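PDB 6HDT: short afifavidin from Afifella pfennigii, which binds biotin and 2-iminobiotin in strong non-covalent complexes, as a dimeric bacterial avidin whose exact biological role is still obscure. Local coordinates for residues 31-45 against 58-72. Numbering follows the deposited sequence.
Sequences MTLVFGAGNSVSGFY and PYPLVGLTWGNFIGF. With BTN (biotin), chain E.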
loop_
_atom_site.group_PDB
_atom_site.type_symbol
_atom_site.label_atom_id
_atom_site.label_comp_id
_atom_site.label_asym_id
_atom_site.label_seq_id
_atom_site.Cartn_x
_atom_site.Cartn_y
_atom_site.Cartn_z
ATOM N N MET A 31 13.831 -5.184 -5.137
ATOM C CA MET A 31 13.109 -3.994 -5.488
ATOM C C MET A 31 14.017 -2.805 -5.397
ATOM O O MET A 31 15.003 -2.810 -4.641
ATOM C CB MET A 31 11.884 -3.842 -4.591
ATOM C CG MET A 31 12.197 -3.561 -3.136
ATOM S SD MET A 31 10.736 -3.174 -2.147
ATOM C CE MET A 31 11.612 -2.931 -0.600
ATOM N N THR A 32 13.639 -1.772 -6.128
ATOM C CA THR A 32 14.255 -0.481 -5.968
ATOM C C THR A 32 13.197 0.515 -5.506
ATOM O O THR A 32 12.078 0.542 -6.011
ATOM C CB THR A 32 14.965 -0.017 -7.264
ATOM O OG1 THR A 32 16.040 -0.903 -7.586
ATOM C CG2 THR A 32 15.493 1.399 -7.121
ATOM N N LEU A 33 13.571 1.335 -4.532
ATOM C CA LEU A 33 12.704 2.358 -3.973
ATOM C C LEU A 33 13.232 3.726 -4.316
ATOM O O LEU A 33 14.427 4.027 -4.155
ATOM C CB LEU A 33 12.602 2.240 -2.442
ATOM C CG LEU A 33 11.982 0.951 -1.901
ATOM C CD1 LEU A 33 11.996 0.976 -0.391
ATOM C CD2 LEU A 33 10.570 0.767 -2.424
ATOM N N VAL A 34 12.322 4.571 -4.740
ATOM C CA VAL A 34 12.619 5.964 -5.046
ATOM C C VAL A 34 11.700 6.844 -4.217
ATOM O O VAL A 34 10.473 6.786 -4.340
ATOM C CB VAL A 34 12.448 6.284 -6.554
ATOM C CG1 VAL A 34 13.045 7.637 -6.869
ATOM C CG2 VAL A 34 13.111 5.223 -7.415
ATOM N N PHE A 35 12.295 7.609 -3.311
ATOM C CA PHE A 35 11.554 8.600 -2.545
ATOM C C PHE A 35 11.330 9.890 -3.350
ATOM O O PHE A 35 12.234 10.388 -4.039
ATOM C CB PHE A 35 12.264 8.881 -1.229
ATOM C CG PHE A 35 12.299 7.692 -0.351
ATOM C CD1 PHE A 35 11.189 7.356 0.412
ATOM C CD2 PHE A 35 13.376 6.842 -0.367
ATOM C CE1 PHE A 35 11.180 6.223 1.190
ATOM C CE2 PHE A 35 13.374 5.701 0.422
ATOM C CZ PHE A 35 12.277 5.394 1.195
ATOM N N GLY A 36 10.106 10.402 -3.277
ATOM C CA GLY A 36 9.744 11.642 -3.953
ATOM C C GLY A 36 9.046 12.646 -3.050
ATOM O O GLY A 36 9.143 12.579 -1.838
ATOM N N ALA A 37 8.338 13.583 -3.674
ATOM C CA ALA A 37 7.640 14.644 -2.968
ATOM C C ALA A 37 6.314 14.103 -2.435
ATOM O O ALA A 37 5.856 13.044 -2.848
ATOM C CB ALA A 37 7.382 15.795 -3.900
ATOM N N GLY A 38 5.708 14.831 -1.507
ATOM C CA GLY A 38 4.467 14.411 -0.916
ATOM C C GLY A 38 4.560 13.059 -0.235
ATOM O O GLY A 38 3.627 12.281 -0.313
ATOM N N ASN A 39 5.673 12.754 0.450
ATOM C CA ASN A 39 5.832 11.442 1.119
ATOM C C ASN A 39 5.789 10.231 0.154
ATOM O O ASN A 39 5.613 9.075 0.590
ATOM C CB ASN A 39 4.785 11.252 2.260
ATOM C CG ASN A 39 4.766 12.421 3.264
ATOM O OD1 ASN A 39 3.723 12.788 3.846
ATOM N ND2 ASN A 39 5.903 13.009 3.457
ATOM N N SER A 40 5.950 10.488 -1.143
ATOM C CA SER A 40 5.773 9.444 -2.111
ATOM C C SER A 40 6.904 8.419 -2.129
ATOM O O SER A 40 8.058 8.702 -1.787
ATOM C CB SER A 40 5.505 10.015 -3.514
ATOM O OG SER A 40 6.649 10.659 -4.064
ATOM N N VAL A 41 6.521 7.207 -2.536
ATOM C CA VAL A 41 7.428 6.099 -2.779
ATOM C C VAL A 41 7.067 5.561 -4.147
ATOM O O VAL A 41 5.884 5.263 -4.418
ATOM C CB VAL A 41 7.245 4.976 -1.736
ATOM C CG1 VAL A 41 8.122 3.780 -2.053
ATOM C CG2 VAL A 41 7.539 5.497 -0.336
ATOM N N SER A 42 8.065 5.448 -5.009
ATOM C CA SER A 42 7.895 4.760 -6.285
ATOM C C SER A 42 9.026 3.767 -6.432
ATOM O O SER A 42 9.968 3.713 -5.610
ATOM C CB SER A 42 7.939 5.759 -7.439
ATOM O OG SER A 42 6.796 6.580 -7.430
ATOM N N GLY A 43 8.930 2.964 -7.464
ATOM C CA GLY A 43 9.990 2.037 -7.789
ATOM C C GLY A 43 9.448 0.916 -8.651
ATOM O O GLY A 43 8.482 1.104 -9.395
ATOM N N PHE A 44 10.078 -0.235 -8.493
ATOM C CA PHE A 44 9.726 -1.490 -9.157
ATOM C C PHE A 44 10.124 -2.677 -8.289
ATOM O O PHE A 44 10.984 -2.574 -7.389
ATOM C CB PHE A 44 10.365 -1.602 -10.547
ATOM C CG PHE A 44 11.849 -1.867 -10.524
ATOM C CD1 PHE A 44 12.359 -3.165 -10.448
ATOM C CD2 PHE A 44 12.738 -0.804 -10.598
ATOM C CE1 PHE A 44 13.732 -3.391 -10.421
ATOM C CE2 PHE A 44 14.095 -1.027 -10.600
ATOM C CZ PHE A 44 14.599 -2.317 -10.501
ATOM N N TYR A 45 9.467 -3.801 -8.565
ATOM C CA TYR A 45 9.599 -5.017 -7.797
ATOM C C TYR A 45 9.816 -6.196 -8.693
ATOM O O TYR A 45 9.090 -6.379 -9.669
ATOM C CB TYR A 45 8.350 -5.248 -6.956
ATOM C CG TYR A 45 8.554 -6.167 -5.777
ATOM C CD1 TYR A 45 8.447 -7.543 -5.910
ATOM C CD2 TYR A 45 8.837 -5.646 -4.514
ATOM C CE1 TYR A 45 8.631 -8.396 -4.812
ATOM C CE2 TYR A 45 9.021 -6.480 -3.424
ATOM C CZ TYR A 45 8.902 -7.859 -3.572
ATOM O OH TYR A 45 9.094 -8.716 -2.523
ATOM N N PRO A 58 10.342 -6.737 -13.869
ATOM C CA PRO A 58 9.876 -5.657 -12.977
ATOM C C PRO A 58 8.397 -5.330 -13.121
ATOM O O PRO A 58 7.861 -5.302 -14.251
ATOM C CB PRO A 58 10.705 -4.453 -13.410
ATOM C CG PRO A 58 11.861 -5.016 -14.139
ATOM C CD PRO A 58 11.345 -6.245 -14.827
ATOM N N TYR A 59 7.769 -5.144 -11.961
ATOM C CA TYR A 59 6.411 -4.617 -11.818
ATOM C C TYR A 59 6.441 -3.260 -11.121
ATOM O O TYR A 59 7.257 -3.018 -10.202
ATOM C CB TYR A 59 5.531 -5.607 -11.069
ATOM C CG TYR A 59 5.250 -6.829 -11.893
ATOM C CD1 TYR A 59 6.153 -7.882 -11.964
ATOM C CD2 TYR A 59 4.083 -6.914 -12.651
ATOM C CE1 TYR A 59 5.905 -9.003 -12.774
ATOM C CE2 TYR A 59 3.828 -8.032 -13.430
ATOM C CZ TYR A 59 4.743 -9.063 -13.499
ATOM O OH TYR A 59 4.468 -10.169 -14.283
ATOM N N PRO A 60 5.578 -2.341 -11.564
ATOM C CA PRO A 60 5.515 -1.026 -10.919
ATOM C C PRO A 60 5.150 -1.134 -9.443
ATOM O O PRO A 60 4.385 -2.011 -9.037
ATOM C CB PRO A 60 4.437 -0.277 -11.714
ATOM C CG PRO A 60 4.275 -1.053 -12.985
ATOM C CD PRO A 60 4.598 -2.472 -12.659
ATOM N N LEU A 61 5.741 -0.258 -8.634
ATOM C CA LEU A 61 5.344 -0.155 -7.232
ATOM C C LEU A 61 5.087 1.308 -6.848
ATOM O O LEU A 61 5.752 2.215 -7.357
ATOM C CB LEU A 61 6.325 -0.895 -6.323
ATOM C CG LEU A 61 7.512 -0.298 -5.571
ATOM C CD1 LEU A 61 7.179 0.776 -4.548
ATOM C CD2 LEU A 61 8.212 -1.452 -4.882
ATOM N N VAL A 62 4.058 1.518 -6.007
ATOM C CA VAL A 62 3.721 2.851 -5.474
ATOM C C VAL A 62 3.373 2.790 -4.003
ATOM O O VAL A 62 2.817 1.820 -3.527
ATOM C CB VAL A 62 2.575 3.533 -6.244
ATOM C CG1 VAL A 62 2.912 3.585 -7.726
ATOM C CG2 VAL A 62 1.247 2.851 -5.980
ATOM N N GLY A 63 3.755 3.818 -3.256
ATOM C CA GLY A 63 3.466 3.806 -1.840
ATOM C C GLY A 63 3.647 5.169 -1.230
ATOM O O GLY A 63 3.751 6.185 -1.936
ATOM N N LEU A 64 3.649 5.173 0.097
ATOM C CA LEU A 64 3.940 6.360 0.880
ATOM C C LEU A 64 4.834 5.988 2.043
ATOM O O LEU A 64 4.927 4.849 2.448
ATOM C CB LEU A 64 2.665 6.991 1.423
ATOM C CG LEU A 64 1.692 7.531 0.375
ATOM C CD1 LEU A 64 0.309 7.730 0.982
ATOM C CD2 LEU A 64 2.230 8.789 -0.286
ATOM N N THR A 65 5.476 7.003 2.594
ATOM C CA THR A 65 6.405 6.804 3.701
ATOM C C THR A 65 6.260 7.949 4.683
ATOM O O THR A 65 5.866 9.049 4.307
ATOM C CB THR A 65 7.843 6.712 3.165
ATOM O OG1 THR A 65 8.762 6.586 4.255
ATOM C CG2 THR A 65 8.228 7.948 2.377
ATOM N N TRP A 66 6.525 7.666 5.956
ATOM C CA TRP A 66 6.826 8.706 6.906
ATOM C C TRP A 66 7.874 8.199 7.923
ATOM O O TRP A 66 7.726 7.112 8.474
ATOM C CB TRP A 66 5.588 9.180 7.677
ATOM C CG TRP A 66 6.027 10.215 8.603
ATOM C CD1 TRP A 66 6.423 10.058 9.900
ATOM C CD2 TRP A 66 6.287 11.561 8.262
ATOM N NE1 TRP A 66 6.867 11.247 10.406
ATOM C CE2 TRP A 66 6.796 12.195 9.421
ATOM C CE3 TRP A 66 6.116 12.312 7.092
ATOM C CZ2 TRP A 66 7.122 13.545 9.445
ATOM C CZ3 TRP A 66 6.434 13.655 7.116
ATOM C CH2 TRP A 66 6.936 14.261 8.281
ATOM N N GLY A 67 8.891 9.001 8.211
ATOM C CA GLY A 67 9.899 8.551 9.147
ATOM C C GLY A 67 10.493 7.240 8.664
ATOM O O GLY A 67 10.822 7.085 7.462
ATOM N N ASN A 68 10.602 6.263 9.565
ATOM C CA ASN A 68 11.150 4.970 9.170
ATOM C C ASN A 68 10.072 3.956 8.804
ATOM O O ASN A 68 10.331 2.780 8.793
ATOM C CB ASN A 68 12.124 4.415 10.219
ATOM C CG ASN A 68 11.455 4.081 11.511
ATOM O OD1 ASN A 68 10.751 4.905 12.070
ATOM N ND2 ASN A 68 11.654 2.864 11.995
ATOM N N PHE A 69 8.892 4.440 8.451
ATOM C CA PHE A 69 7.778 3.571 8.091
ATOM C C PHE A 69 7.412 3.760 6.654
ATOM O O PHE A 69 7.554 4.842 6.099
ATOM C CB PHE A 69 6.574 3.889 8.987
ATOM C CG PHE A 69 6.885 3.714 10.436
ATOM C CD1 PHE A 69 6.943 2.441 10.973
ATOM C CD2 PHE A 69 7.105 4.804 11.240
ATOM C CE1 PHE A 69 7.255 2.252 12.312
ATOM C CE2 PHE A 69 7.440 4.625 12.584
ATOM C CZ PHE A 69 7.493 3.354 13.110
ATOM N N ILE A 70 6.926 2.669 6.082
ATOM C CA ILE A 70 6.635 2.603 4.671
ATOM C C ILE A 70 5.495 1.643 4.378
ATOM O O ILE A 70 5.284 0.682 5.092
ATOM C CB ILE A 70 7.894 2.197 3.890
ATOM C CG1 ILE A 70 7.717 2.449 2.376
ATOM C CG2 ILE A 70 8.296 0.776 4.199
ATOM C CD1 ILE A 70 9.033 2.391 1.610
ATOM N N GLY A 71 4.782 1.940 3.301
ATOM C CA GLY A 71 3.814 0.997 2.735
ATOM C C GLY A 71 3.824 1.149 1.238
ATOM O O GLY A 71 3.953 2.269 0.730
ATOM N N PHE A 72 3.693 0.027 0.531
ATOM C CA PHE A 72 3.697 0.078 -0.917
ATOM C C PHE A 72 2.961 -1.089 -1.526
ATOM O O PHE A 72 2.829 -2.155 -0.934
ATOM C CB PHE A 72 5.105 0.169 -1.506
ATOM C CG PHE A 72 6.043 -0.919 -1.046
ATOM C CD1 PHE A 72 6.841 -0.750 0.078
ATOM C CD2 PHE A 72 6.177 -2.082 -1.770
ATOM C CE1 PHE A 72 7.702 -1.748 0.485
ATOM C CE2 PHE A 72 7.027 -3.093 -1.366
ATOM C CZ PHE A 72 7.817 -2.918 -0.229
HETATM C C11 BTN E . 1.116 -13.824 -7.847
HETATM O O11 BTN E . -0.114 -13.661 -7.737
HETATM O O12 BTN E . 1.652 -14.949 -7.704
HETATM C C10 BTN E . 1.957 -12.595 -8.147
HETATM C C9 BTN E . 3.344 -12.653 -7.509
HETATM C C8 BTN E . 3.292 -12.509 -5.986
HETATM C C7 BTN E . 4.650 -12.660 -5.304
HETATM C C2 BTN E . 4.487 -12.484 -3.798
HETATM S S1 BTN E . 4.240 -10.805 -3.248
HETATM C C6 BTN E . 4.585 -11.244 -1.569
HETATM C C5 BTN E . 5.703 -12.268 -1.645
HETATM N N1 BTN E . 7.006 -11.666 -1.614
HETATM C C3 BTN E . 7.733 -11.801 -2.722
HETATM O O3 BTN E . 8.892 -11.371 -2.859
HETATM N N2 BTN E . 6.987 -12.486 -3.627
HETATM C C4 BTN E . 5.734 -12.924 -3.032
HETATM O O HOH W 1 6.465 2.004 -10.518
#
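In the eight-stranded antiparallel avidin barrel, strands 40-45 and 58-66 run side by side, paired from T65 N, which donates to N39 O (2.9 Å), down to Y45 and Y59, which exchange two backbone bonds. Midway, glycine suits G43: a CB here would collide with T32 O on the neighbouring strand, and at a phi of 159° it would also be jammed against the carbonyl O of S42. Here the ladder slackens, G43 N to L61 O being weak at 3.3 Å.

Inside the barrel, the branched aliphatic side chains of L33, V41, L61 and I70 pack on one another on the inner face of the sheet. L61 CD1 lies 4.0 Å from both L33 CD2 and V41 CG1, while L33 and I70 meet tip to tip through their CD1 methyls. Nearer the biotin end, unbranched M31 reaches with its chain extended beyond CG, bringing SD obliquely to the F72 ring, 3.5 Å from CZ, a Met-aromatic contact.

Y45 turns its ring inward, CG roughly anti to the backbone N (chi1 -159°), with L61 CD2 at its edge and W89 against the ring. Replacing it with phenylalanine would probably keep this packing but leave biotin O3 without one of its hydrogen-bond donors. N25 also bonds biotin, and the phenol meets the ureido oxygen in the plane of its own ring, Y45 OH lying 2.7 Å from biotin O3.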